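Local atomic coordinates of alanine racemase (Oenococcus oeni PSU-1, PDB entry 3HUR), a protein that belongs to the alanine racemase family, pairing an N-terminal TIM-type alpha/beta barrel with a mostly beta C-terminal domain. Residues Ala18-Asn22 and His246-Ile250. Residues are numbered along the deposited sequence; the frame is centred on the assembly and turned at random.
Sequences AAAHN and HLERI
In the two-domain fold of the alanine racemase family, Ala18-Asn22 of helix 16-30 meets His246-Ile250, the extended end of the loop from barrel strand 222-223 to strand 251-263 of the mixed sheet. The contact lies at the domain junction: the helix follows strand 10-15, the antiparallel partner of strand 251-263, and Ile250 shares a backbone hydrogen bond with Asp15. The helical segment has regular alpha geometry, with Asn22 N bonded to Ala18 O at 2.9 Å. The loop is extended through Leu247, Glu248 and Arg249 (psi 123 to 135°) and turns at Ile250 (phi/psi -94/-13°). It crosses the helix obliquely in a roughly opposite sense: Ala18 CA lies 5.6 Å from Ile250 CA, and Asn22 CA 5.4 Å from Leu247 CA.

The hydrogen bonds centre on Asn22, whose m rotamer (chi2 -16°) presents its amide to the backbone of a single loop residue. Glu248 N donates to Asn22 OD1 (2.8 Å, 160°), and Asn22 ND2 donates to Glu248 O (2.9 Å, 170°). Asn22 ND2 also donates to Ile229 O.

Apolar contacts flank this pair. Ile250 (p, t) sets CG2 3.9 Å from Ala18 CB and CD1 3.7 Å from Ala19 CB. In van der Waals contact, Leu247 covers the amide, its CD2 3.7 Å from Asn22 OD1.

The Glu248 side chain points to the helix, its carboxylate alongside Ala18 and His21. Its OE1 lies 3.2 Å from Ala18 CB, while OE2 sits over one face of the t-rotamer His21 ring, 3.2 Å from His21 NE2 but poorly angled for a hydrogen bond.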
ATOM      1  N   ALA A  18      -2.869  18.779  28.623  1.00 34.93           N
ATOM      2  CA  ALA A  18      -4.074  18.037  28.353  1.00 34.82           C
ATOM      3  C   ALA A  18      -3.901  16.594  28.776  1.00 35.09           C
ATOM      4  O   ALA A  18      -4.830  15.998  29.317  1.00 35.72           O
ATOM      5  CB  ALA A  18      -4.479  18.152  26.873  1.00 34.07           C
ATOM      6  N   ALA A  19      -2.710  16.032  28.612  1.00 34.83           N
ATOM      7  CA  ALA A  19      -2.509  14.675  29.115  1.00 35.17           C
ATOM      8  C   ALA A  19      -2.676  14.629  30.655  1.00 35.25           C
ATOM      9  O   ALA A  19      -3.215  13.661  31.208  1.00 34.72           O
ATOM     10  CB  ALA A  19      -1.118  14.094  28.689  1.00 34.28           C
ATOM     11  N   ALA A  20      -2.194  15.669  31.329  1.00 35.43           N
ATOM     12  CA  ALA A  20      -2.226  15.716  32.780  1.00 36.27           C
ATOM     13  C   ALA A  20      -3.673  15.782  33.184  1.00 37.72           C
ATOM     14  O   ALA A  20      -4.155  15.000  34.004  1.00 38.60           O
ATOM     15  CB  ALA A  20      -1.491  16.911  33.301  1.00 35.22           C
ATOM     16  N   HIS A  21      -4.357  16.712  32.546  1.00 38.77           N
ATOM     17  CA  HIS A  21      -5.746  16.941  32.734  1.00 39.82           C
ATOM     18  C   HIS A  21      -6.543  15.653  32.592  1.00 39.45           C
ATOM     19  O   HIS A  21      -7.444  15.397  33.381  1.00 40.34           O
ATOM     20  CB  HIS A  21      -6.185  17.989  31.717  1.00 40.48           C
ATOM     21  CG  HIS A  21      -7.647  18.271  31.721  1.00 44.62           C
ATOM     22  ND1 HIS A  21      -8.216  19.241  32.525  1.00 49.89           N
ATOM     23  CD2 HIS A  21      -8.655  17.747  30.983  1.00 48.84           C
ATOM     24  CE1 HIS A  21      -9.518  19.281  32.302  1.00 49.97           C
ATOM     25  NE2 HIS A  21      -9.809  18.391  31.364  1.00 50.74           N
ATOM     26  N   ASN A  22      -6.224  14.834  31.602  1.00 38.78           N
ATOM     27  CA  ASN A  22      -6.922  13.554  31.447  1.00 37.42           C
ATOM     28  C   ASN A  22      -6.716  12.635  32.654  1.00 36.57           C
ATOM     29  O   ASN A  22      -7.647  11.943  33.055  1.00 35.35           O
ATOM     30  CB  ASN A  22      -6.515  12.824  30.162  1.00 36.91           C
ATOM     31  CG  ASN A  22      -7.003  13.498  28.916  1.00 35.75           C
ATOM     32  OD1 ASN A  22      -7.877  14.354  28.939  1.00 36.02           O
ATOM     33  ND2 ASN A  22      -6.436  13.105  27.807  1.00 34.77           N
ATOM     34  N   HIS A 246     -14.878  14.475  30.456  1.00 53.01           N
ATOM     35  CA  HIS A 246     -14.343  15.350  29.414  1.00 52.37           C
ATOM     36  C   HIS A 246     -12.872  15.101  29.178  1.00 49.47           C
ATOM     37  O   HIS A 246     -12.013  15.891  29.562  1.00 49.46           O
ATOM     38  CB  HIS A 246     -14.641  16.815  29.750  1.00 53.29           C
ATOM     39  CG  HIS A 246     -16.091  17.068  30.025  1.00 57.10           C
ATOM     40  ND1 HIS A 246     -16.533  17.835  31.088  1.00 59.96           N
ATOM     41  CD2 HIS A 246     -17.205  16.614  29.395  1.00 59.91           C
ATOM     42  CE1 HIS A 246     -17.856  17.858  31.088  1.00 61.13           C
ATOM     43  NE2 HIS A 246     -18.287  17.128  30.070  1.00 61.90           N
ATOM     44  N   LEU A 247     -12.597  13.978  28.546  1.00 46.53           N
ATOM     45  CA  LEU A 247     -11.245  13.682  28.142  1.00 44.90           C
ATOM     46  C   LEU A 247     -10.897  14.591  26.962  1.00 44.03           C
ATOM     47  O   LEU A 247     -11.704  14.801  26.073  1.00 44.66           O
ATOM     48  CB  LEU A 247     -11.087  12.197  27.802  1.00 44.09           C
ATOM     49  CG  LEU A 247     -11.100  11.269  29.043  1.00 41.43           C
ATOM     50  CD1 LEU A 247     -10.736   9.807  28.711  1.00 37.01           C
ATOM     51  CD2 LEU A 247     -10.186  11.772  30.163  1.00 37.41           C
ATOM     52  N   GLU A 248      -9.713  15.180  26.990  1.00 42.55           N
ATOM     53  CA  GLU A 248      -9.225  16.006  25.859  1.00 41.11           C
ATOM     54  C   GLU A 248      -8.373  15.135  24.925  1.00 39.07           C
ATOM     55  O   GLU A 248      -7.542  14.370  25.395  1.00 38.09           O
ATOM     56  CB  GLU A 248      -8.395  17.184  26.409  1.00 41.12           C
ATOM     57  CG  GLU A 248      -9.221  18.375  26.911  1.00 43.35           C
ATOM     58  CD  GLU A 248      -8.506  19.253  27.970  1.00 48.37           C
ATOM     59  OE1 GLU A 248      -7.269  19.171  28.138  1.00 48.65           O
ATOM     60  OE2 GLU A 248      -9.199  20.062  28.651  1.00 54.26           O
ATOM     61  N   ARG A 249      -8.576  15.241  23.614  1.00 38.10           N
ATOM     62  CA  ARG A 249      -7.613  14.682  22.619  1.00 37.24           C
ATOM     63  C   ARG A 249      -6.332  15.501  22.729  1.00 35.65           C
ATOM     64  O   ARG A 249      -6.382  16.703  22.625  1.00 34.88           O
ATOM     65  CB  ARG A 249      -8.163  14.706  21.182  1.00 37.30           C
ATOM     66  CG  ARG A 249      -7.184  14.123  20.104  1.00 40.56           C
ATOM     67  CD  ARG A 249      -7.752  14.132  18.641  1.00 43.71           C
ATOM     68  NE  ARG A 249      -8.662  15.257  18.408  1.00 47.76           N
ATOM     69  CZ  ARG A 249      -8.291  16.508  18.084  1.00 50.40           C
ATOM     70  NH1 ARG A 249      -7.000  16.846  17.907  1.00 49.85           N
ATOM     71  NH2 ARG A 249      -9.232  17.442  17.926  1.00 50.37           N
ATOM     72  N   ILE A 250      -5.193  14.859  22.996  1.00 34.76           N
ATOM     73  CA  ILE A 250      -3.987  15.595  23.334  1.00 33.85           C
ATOM     74  C   ILE A 250      -3.079  15.867  22.146  1.00 33.19           C
ATOM     75  O   ILE A 250      -2.168  16.685  22.239  1.00 33.23           O
ATOM     76  CB  ILE A 250      -3.175  14.915  24.493  1.00 33.97           C
ATOM     77  CG1 ILE A 250      -2.347  13.716  24.022  1.00 33.19           C
ATOM     78  CG2 ILE A 250      -4.113  14.470  25.603  1.00 33.73           C
ATOM     79  CD1 ILE A 250      -1.529  13.128  25.130  1.00 30.55           C
TER